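Local coordinates for protein SAM-dependent methyltransferase (Streptococcus pneumoniae, PDB 3KR9) that probably methylates N1 of adenine 22 in tRNA, using S-adenosylmethionine as methyl donor, at residues A[10-24]-A[33-46]. Sequence-based numbering, arbitrary orientation.
Sequences ASFVSQGAILLDVGS and LVERGQIKSAIAGE
L19 and D21 alternate as donor and acceptor with S41, I43 and G45, laying strand 17-22 parallel to strand 41-46 with 11° between their directions. The ladder includes I43 N to L19 O at 2.8 Å and D21 N to I43 O at 2.9 Å. On one face L20 CD1 meets I43 CG2 at 3.7 Å; on the other, the side chains of L19 and L33 of helix 28-35 cross at about a right angle, L19 CD2 3.7 Å from L33 CD1, while I39 CD1 lies against L19 CB. I39 CG2, anti to its carbonyl carbon, packs on V13 CG1.

Before the strands begin, Q38 ties segment 10-16 to the turn after helix 28-35. Its chain is extended (chi1 179°, chi2 168°), carrying Q38 NE2 to two carbonyls: V13 O at 2.8 Å, met in plane on a lone pair, and A10 O at 2.9 Å. With R36 NE and NH1 both gripping Q38 OE1 side-on, the amide's rotation is fixed from both ends; R36 NH2 forms salt bridges with E7 and E32. At the other end, S24 N bonds G45 O, and S24 OG reaches D21 OD2 on its anti side at 2.6 Å. This is the first beta-alpha-beta crossover of the class I Rossmann-like methyltransferase fold, with the glycine-bearing turn 21-24 at the end of its first strand.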
ATOM      1  N   ALA A  10       1.221  -1.701  10.253  1.00 16.90           N
ATOM      2  CA  ALA A  10       2.155  -1.753  11.379  1.00 16.98           C
ATOM      3  C   ALA A  10       2.683  -3.138  11.632  1.00 16.59           C
ATOM      4  O   ALA A  10       3.790  -3.293  12.160  1.00 16.06           O
ATOM      5  CB  ALA A  10       1.417  -1.340  12.666  1.00 16.84           C
ATOM      6  N   SER A  11       1.849  -4.135  11.375  1.00 18.11           N
ATOM      7  CA  SER A  11       2.227  -5.480  11.868  1.00 18.80           C
ATOM      8  C   SER A  11       3.320  -6.073  10.978  1.00 19.78           C
ATOM      9  O   SER A  11       3.985  -7.072  11.360  1.00 21.42           O
ATOM     10  CB  SER A  11       1.046  -6.399  11.898  1.00 18.69           C
ATOM     11  OG  SER A  11       0.577  -6.649  10.587  1.00 21.88           O
ATOM     12  N   PHE A  12       3.512  -5.461   9.805  1.00 18.69           N
ATOM     13  CA  PHE A  12       4.573  -5.880   8.944  1.00 19.01           C
ATOM     14  C   PHE A  12       5.846  -5.111   9.178  1.00 18.52           C
ATOM     15  O   PHE A  12       6.870  -5.450   8.593  1.00 18.42           O
ATOM     16  CB  PHE A  12       4.158  -5.844   7.493  1.00 17.68           C
ATOM     17  CG  PHE A  12       3.102  -6.863   7.126  1.00 21.00           C
ATOM     18  CD1 PHE A  12       3.429  -8.227   7.016  1.00 23.48           C
ATOM     19  CD2 PHE A  12       1.794  -6.452   6.858  1.00 18.26           C
ATOM     20  CE1 PHE A  12       2.467  -9.151   6.637  1.00 24.86           C
ATOM     21  CE2 PHE A  12       0.826  -7.367   6.475  1.00 21.78           C
ATOM     22  CZ  PHE A  12       1.162  -8.718   6.363  1.00 22.45           C
ATOM     23  N   VAL A  13       5.837  -4.147  10.093  1.00 18.39           N
ATOM     24  CA  VAL A  13       7.060  -3.363  10.302  1.00 18.80           C
ATOM     25  C   VAL A  13       8.007  -4.069  11.210  1.00 19.42           C
ATOM     26  O   VAL A  13       7.731  -4.179  12.407  1.00 19.71           O
ATOM     27  CB  VAL A  13       6.784  -1.933  10.844  1.00 18.90           C
ATOM     28  CG1 VAL A  13       8.105  -1.147  11.076  1.00 16.77           C
ATOM     29  CG2 VAL A  13       5.863  -1.222   9.901  1.00 17.09           C
ATOM     30  N   SER A  14       9.136  -4.501  10.636  1.00 20.36           N
ATOM     31  CA  SER A  14      10.042  -5.420  11.317  1.00 21.82           C
ATOM     32  C   SER A  14      10.573  -4.787  12.581  1.00 21.30           C
ATOM     33  O   SER A  14      10.919  -3.572  12.617  1.00 21.18           O
ATOM     34  CB  SER A  14      11.209  -5.855  10.387  1.00 21.90           C
ATOM     35  OG  SER A  14      10.642  -6.372   9.199  1.00 23.32           O
ATOM     36  N   GLN A  15      10.628  -5.634  13.603  1.00 20.01           N
ATOM     37  CA  GLN A  15      11.071  -5.277  14.947  1.00 20.74           C
ATOM     38  C   GLN A  15      12.441  -4.701  14.830  1.00 19.81           C
ATOM     39  O   GLN A  15      13.276  -5.258  14.121  1.00 20.88           O
ATOM     40  CB  GLN A  15      11.113  -6.554  15.853  1.00 20.69           C
ATOM     41  CG  GLN A  15      11.731  -6.290  17.227  1.00 23.00           C
ATOM     42  CD  GLN A  15      10.814  -5.462  18.099  1.00 24.74           C
ATOM     43  OE1 GLN A  15       9.607  -5.668  18.084  1.00 27.30           O
ATOM     44  NE2 GLN A  15      11.374  -4.501  18.839  1.00 24.69           N
ATOM     45  N   GLY A  16      12.709  -3.592  15.504  1.00 19.05           N
ATOM     46  CA  GLY A  16      14.028  -2.946  15.386  1.00 18.67           C
ATOM     47  C   GLY A  16      14.221  -2.050  14.152  1.00 18.19           C
ATOM     48  O   GLY A  16      15.257  -1.455  14.005  1.00 17.01           O
ATOM     49  N   ALA A  17      13.227  -1.950  13.270  1.00 17.48           N
ATOM     50  CA  ALA A  17      13.394  -1.113  12.038  1.00 18.76           C
ATOM     51  C   ALA A  17      13.682   0.342  12.294  1.00 17.89           C
ATOM     52  O   ALA A  17      13.299   0.954  13.335  1.00 19.72           O
ATOM     53  CB  ALA A  17      12.123  -1.240  11.104  1.00 16.83           C
ATOM     54  N   ILE A  18      14.372   0.941  11.341  1.00 19.04           N
ATOM     55  CA  ILE A  18      14.329   2.384  11.183  1.00 18.75           C
ATOM     56  C   ILE A  18      13.316   2.652  10.056  1.00 20.36           C
ATOM     57  O   ILE A  18      13.486   2.127   8.957  1.00 21.41           O
ATOM     58  CB  ILE A  18      15.699   2.943  10.809  1.00 20.24           C
ATOM     59  CG1 ILE A  18      16.674   2.805  12.000  1.00 19.70           C
ATOM     60  CG2 ILE A  18      15.572   4.409  10.374  1.00 16.82           C
ATOM     61  CD1 ILE A  18      17.923   3.631  11.824  1.00 25.58           C
ATOM     62  N   LEU A  19      12.250   3.420  10.340  1.00 20.19           N
ATOM     63  CA  LEU A  19      11.089   3.512   9.435  1.00 17.27           C
ATOM     64  C   LEU A  19      11.017   4.842   8.696  1.00 18.11           C
ATOM     65  O   LEU A  19      11.138   5.900   9.327  1.00 18.33           O
ATOM     66  CB  LEU A  19       9.802   3.352  10.248  1.00 17.88           C
ATOM     67  CG  LEU A  19       8.402   3.484   9.606  1.00 13.83           C
ATOM     68  CD1 LEU A  19       8.074   2.470   8.520  1.00 13.72           C
ATOM     69  CD2 LEU A  19       7.183   3.620  10.625  1.00 17.18           C
ATOM     70  N   LEU A  20      10.741   4.811   7.398  1.00 17.10           N
ATOM     71  CA  LEU A  20      10.269   6.040   6.734  1.00 16.36           C
ATOM     72  C   LEU A  20       8.780   5.871   6.464  1.00 16.56           C
ATOM     73  O   LEU A  20       8.392   4.902   5.807  1.00 15.84           O
ATOM     74  CB  LEU A  20      11.032   6.312   5.407  1.00 15.55           C
ATOM     75  CG  LEU A  20      10.348   7.318   4.466  1.00 16.02           C
ATOM     76  CD1 LEU A  20      10.425   8.748   5.152  1.00 19.22           C
ATOM     77  CD2 LEU A  20      10.988   7.371   3.053  1.00 12.96           C
ATOM     78  N   ASP A  21       7.926   6.780   6.998  1.00 15.27           N
ATOM     79  CA  ASP A  21       6.483   6.696   6.750  1.00 15.04           C
ATOM     80  C   ASP A  21       6.179   7.870   5.809  1.00 15.31           C
ATOM     81  O   ASP A  21       6.270   9.024   6.248  1.00 16.88           O
ATOM     82  CB  ASP A  21       5.665   6.894   8.042  1.00 13.33           C
ATOM     83  CG  ASP A  21       4.158   6.661   7.836  1.00 15.51           C
ATOM     84  OD1 ASP A  21       3.747   5.938   6.880  1.00 17.54           O
ATOM     85  OD2 ASP A  21       3.364   7.213   8.652  1.00 16.56           O
ATOM     86  N   VAL A  22       5.846   7.580   4.557  1.00 16.69           N
ATOM     87  CA  VAL A  22       5.683   8.633   3.495  1.00 16.66           C
ATOM     88  C   VAL A  22       4.294   9.278   3.539  1.00 16.90           C
ATOM     89  O   VAL A  22       3.295   8.593   3.416  1.00 16.23           O
ATOM     90  CB  VAL A  22       5.902   8.058   2.082  1.00 16.30           C
ATOM     91  CG1 VAL A  22       5.647   9.159   0.967  1.00 17.92           C
ATOM     92  CG2 VAL A  22       7.318   7.443   1.914  1.00 18.10           C
ATOM     93  N   GLY A  23       4.216  10.602   3.678  1.00 18.14           N
ATOM     94  CA  GLY A  23       2.900  11.235   3.768  1.00 16.35           C
ATOM     95  C   GLY A  23       2.223  10.819   5.072  1.00 18.23           C
ATOM     96  O   GLY A  23       1.027  10.522   5.084  1.00 18.78           O
ATOM     97  N   SER A  24       2.997  10.756   6.145  1.00 16.48           N
ATOM     98  CA  SER A  24       2.524  10.156   7.384  1.00 19.67           C
ATOM     99  C   SER A  24       1.282  10.906   7.906  1.00 19.98           C
ATOM    100  O   SER A  24       1.256  12.149   7.855  1.00 21.73           O
ATOM    101  CB  SER A  24       3.678  10.253   8.408  1.00 18.26           C
ATOM    102  OG  SER A  24       3.304   9.625   9.611  1.00 24.50           O
ATOM    103  N   LEU A  33       4.526   3.200  16.912  1.00 17.44           N
ATOM    104  CA  LEU A  33       5.570   2.210  16.771  1.00 17.47           C
ATOM    105  C   LEU A  33       6.753   2.453  17.704  1.00 18.50           C
ATOM    106  O   LEU A  33       7.346   1.471  18.236  1.00 18.12           O
ATOM    107  CB  LEU A  33       6.046   2.074  15.289  1.00 17.59           C
ATOM    108  CG  LEU A  33       4.992   1.361  14.387  1.00 20.48           C
ATOM    109  CD1 LEU A  33       5.276   1.449  12.894  1.00 22.58           C
ATOM    110  CD2 LEU A  33       4.824  -0.104  14.762  1.00 24.43           C
ATOM    111  N   VAL A  34       7.112   3.722  17.938  1.00 18.41           N
ATOM    112  CA  VAL A  34       8.253   3.975  18.806  1.00 19.11           C
ATOM    113  C   VAL A  34       7.780   3.776  20.239  1.00 21.15           C
ATOM    114  O   VAL A  34       8.487   3.213  21.065  1.00 21.44           O
ATOM    115  CB  VAL A  34       8.822   5.360  18.709  1.00 19.94           C
ATOM    116  CG1 VAL A  34       9.868   5.592  19.815  1.00 19.54           C
ATOM    117  CG2 VAL A  34       9.457   5.646  17.271  1.00 20.11           C
ATOM    118  N   GLU A  35       6.564   4.214  20.517  1.00 21.67           N
ATOM    119  CA  GLU A  35       6.093   4.150  21.894  1.00 22.79           C
ATOM    120  C   GLU A  35       6.018   2.684  22.355  1.00 24.45           C
ATOM    121  O   GLU A  35       6.333   2.396  23.519  1.00 24.31           O
ATOM    122  CB  GLU A  35       4.781   4.928  22.091  1.00 22.45           C
ATOM    123  CG  GLU A  35       5.008   6.434  21.984  1.00 18.32           C
ATOM    124  CD  GLU A  35       3.798   7.253  22.362  1.00 19.24           C
ATOM    125  OE1 GLU A  35       2.665   6.776  22.215  1.00 21.31           O
ATOM    126  OE2 GLU A  35       4.005   8.371  22.823  1.00 16.72           O
ATOM    127  N   ARG A  36       5.645   1.762  21.462  1.00 24.03           N
ATOM    128  CA  ARG A  36       5.536   0.356  21.891  1.00 24.93           C
ATOM    129  C   ARG A  36       6.818  -0.459  21.776  1.00 22.65           C
ATOM    130  O   ARG A  36       6.826  -1.628  22.073  1.00 23.87           O
ATOM    131  CB  ARG A  36       4.346  -0.380  21.243  1.00 26.05           C
ATOM    132  CG  ARG A  36       4.389  -0.480  19.767  1.00 26.75           C
ATOM    133  CD  ARG A  36       2.940  -0.536  19.242  1.00 29.93           C
ATOM    134  NE  ARG A  36       2.924  -1.268  17.990  1.00 28.96           N
ATOM    135  CZ  ARG A  36       1.861  -1.503  17.221  1.00 29.07           C
ATOM    136  NH1 ARG A  36       2.050  -2.215  16.115  1.00 23.41           N
ATOM    137  NH2 ARG A  36       0.640  -1.035  17.537  1.00 26.86           N
ATOM    138  N   GLY A  37       7.900   0.181  21.399  1.00 23.14           N
ATOM    139  CA  GLY A  37       9.232  -0.421  21.438  1.00 22.35           C
ATOM    140  C   GLY A  37       9.433  -1.248  20.197  1.00 22.50           C
ATOM    141  O   GLY A  37      10.327  -2.107  20.146  1.00 23.73           O
ATOM    142  N   GLN A  38       8.627  -0.995  19.169  1.00 21.04           N
ATOM    143  CA  GLN A  38       8.668  -1.851  17.965  1.00 20.56           C
ATOM    144  C   GLN A  38       9.756  -1.427  16.962  1.00 20.98           C
ATOM    145  O   GLN A  38      10.340  -2.251  16.240  1.00 22.28           O
ATOM    146  CB  GLN A  38       7.264  -1.970  17.320  1.00 18.42           C
ATOM    147  CG  GLN A  38       7.270  -2.815  16.055  1.00 19.11           C
ATOM    148  CD  GLN A  38       5.894  -3.175  15.597  1.00 18.68           C
ATOM    149  OE1 GLN A  38       4.905  -3.122  16.370  1.00 21.19           O
ATOM    150  NE2 GLN A  38       5.781  -3.505  14.326  1.00 18.71           N
ATOM    151  N   ILE A  39      10.087  -0.148  16.917  1.00 21.68           N
ATOM    152  CA  ILE A  39      11.124   0.289  15.969  1.00 21.72           C
ATOM    153  C   ILE A  39      12.082   1.166  16.738  1.00 21.52           C
ATOM    154  O   ILE A  39      11.731   1.608  17.809  1.00 22.59           O
ATOM    155  CB  ILE A  39      10.486   0.996  14.786  1.00 20.31           C
ATOM    156  CG1 ILE A  39      10.022   2.428  15.190  1.00 20.64           C
ATOM    157  CG2 ILE A  39       9.348   0.090  14.243  1.00 20.23           C
ATOM    158  CD1 ILE A  39       9.262   3.204  14.084  1.00 19.01           C
ATOM    159  N   LYS A  40      13.275   1.414  16.231  1.00 21.00           N
ATOM    160  CA  LYS A  40      14.240   2.247  16.935  1.00 22.09           C
ATOM    161  C   LYS A  40      13.975   3.740  16.729  1.00 22.33           C
ATOM    162  O   LYS A  40      14.304   4.577  17.582  1.00 23.40           O
ATOM    163  CB  LYS A  40      15.640   1.954  16.412  1.00 22.63           C
ATOM    164  CG  LYS A  40      16.735   2.781  17.062  1.00 28.01           C
ATOM    165  CD  LYS A  40      16.669   2.753  18.591  1.00 35.82           C
ATOM    166  CE  LYS A  40      17.532   3.853  19.239  1.00 38.71           C
ATOM    167  NZ  LYS A  40      16.799   5.186  19.235  1.00 40.04           N
ATOM    168  N   SER A  41      13.430   4.077  15.578  1.00 20.97           N
ATOM    169  CA  SER A  41      13.303   5.476  15.208  1.00 20.66           C
ATOM    170  C   SER A  41      12.654   5.566  13.850  1.00 19.71           C
ATOM    171  O   SER A  41      12.505   4.570  13.160  1.00 20.20           O
ATOM    172  CB  SER A  41      14.643   6.161  15.169  1.00 19.61           C
ATOM    173  OG  SER A  41      15.472   5.558  14.178  1.00 22.73           O
ATOM    174  N   ALA A  42      12.287   6.778  13.458  1.00 18.07           N
ATOM    175  CA  ALA A  42      11.531   6.951  12.245  1.00 16.78           C
ATOM    176  C   ALA A  42      11.732   8.352  11.663  1.00 16.54           C
ATOM    177  O   ALA A  42      12.300   9.257  12.305  1.00 15.81           O
ATOM    178  CB  ALA A  42      10.047   6.642  12.477  1.00 15.26           C
ATOM    179  N   ILE A  43      11.386   8.460  10.384  1.00 17.32           N
ATOM    180  CA  ILE A  43      11.289   9.691   9.680  1.00 17.92           C
ATOM    181  C   ILE A  43       9.841   9.683   9.166  1.00 17.74           C
ATOM    182  O   ILE A  43       9.395   8.670   8.653  1.00 18.93           O
ATOM    183  CB  ILE A  43      12.292   9.730   8.501  1.00 18.80           C
ATOM    184  CG1 ILE A  43      13.717   9.780   9.049  1.00 22.05           C
ATOM    185  CG2 ILE A  43      12.083  10.955   7.684  1.00 18.34           C
ATOM    186  CD1 ILE A  43      14.765   9.387   8.009  1.00 28.18           C
ATOM    187  N   ALA A  44       9.110  10.781   9.370  1.00 17.35           N
ATOM    188  CA  ALA A  44       7.781  11.002   8.827  1.00 17.74           C
ATOM    189  C   ALA A  44       7.916  12.068   7.712  1.00 18.40           C
ATOM    190  O   ALA A  44       8.209  13.226   8.015  1.00 20.15           O
ATOM    191  CB  ALA A  44       6.815  11.537   9.950  1.00 17.16           C
ATOM    192  N   GLY A  45       7.692  11.684   6.459  1.00 17.67           N
ATOM    193  CA  GLY A  45       7.794  12.627   5.347  1.00 17.95           C
ATOM    194  C   GLY A  45       6.448  13.258   5.115  1.00 16.78           C
ATOM    195  O   GLY A  45       5.451  12.587   5.217  1.00 18.42           O
ATOM    196  N   GLU A  46       6.412  14.560   4.835  1.00 17.28           N
ATOM    197  CA  GLU A  46       5.178  15.247   4.536  1.00 16.74           C
ATOM    198  C   GLU A  46       5.444  16.246   3.373  1.00 18.25           C
ATOM    199  O   GLU A  46       6.404  16.994   3.427  1.00 17.44           O
ATOM    200  CB  GLU A  46       4.715  16.088   5.765  1.00 17.54           C
ATOM    201  CG  GLU A  46       4.499  15.300   7.069  1.00 14.80           C
ATOM    202  CD  GLU A  46       3.318  14.357   6.992  1.00 17.71           C
ATOM    203  OE1 GLU A  46       2.549  14.430   6.002  1.00 19.29           O
ATOM    204  OE2 GLU A  46       3.131  13.528   7.938  1.00 19.94           O
TER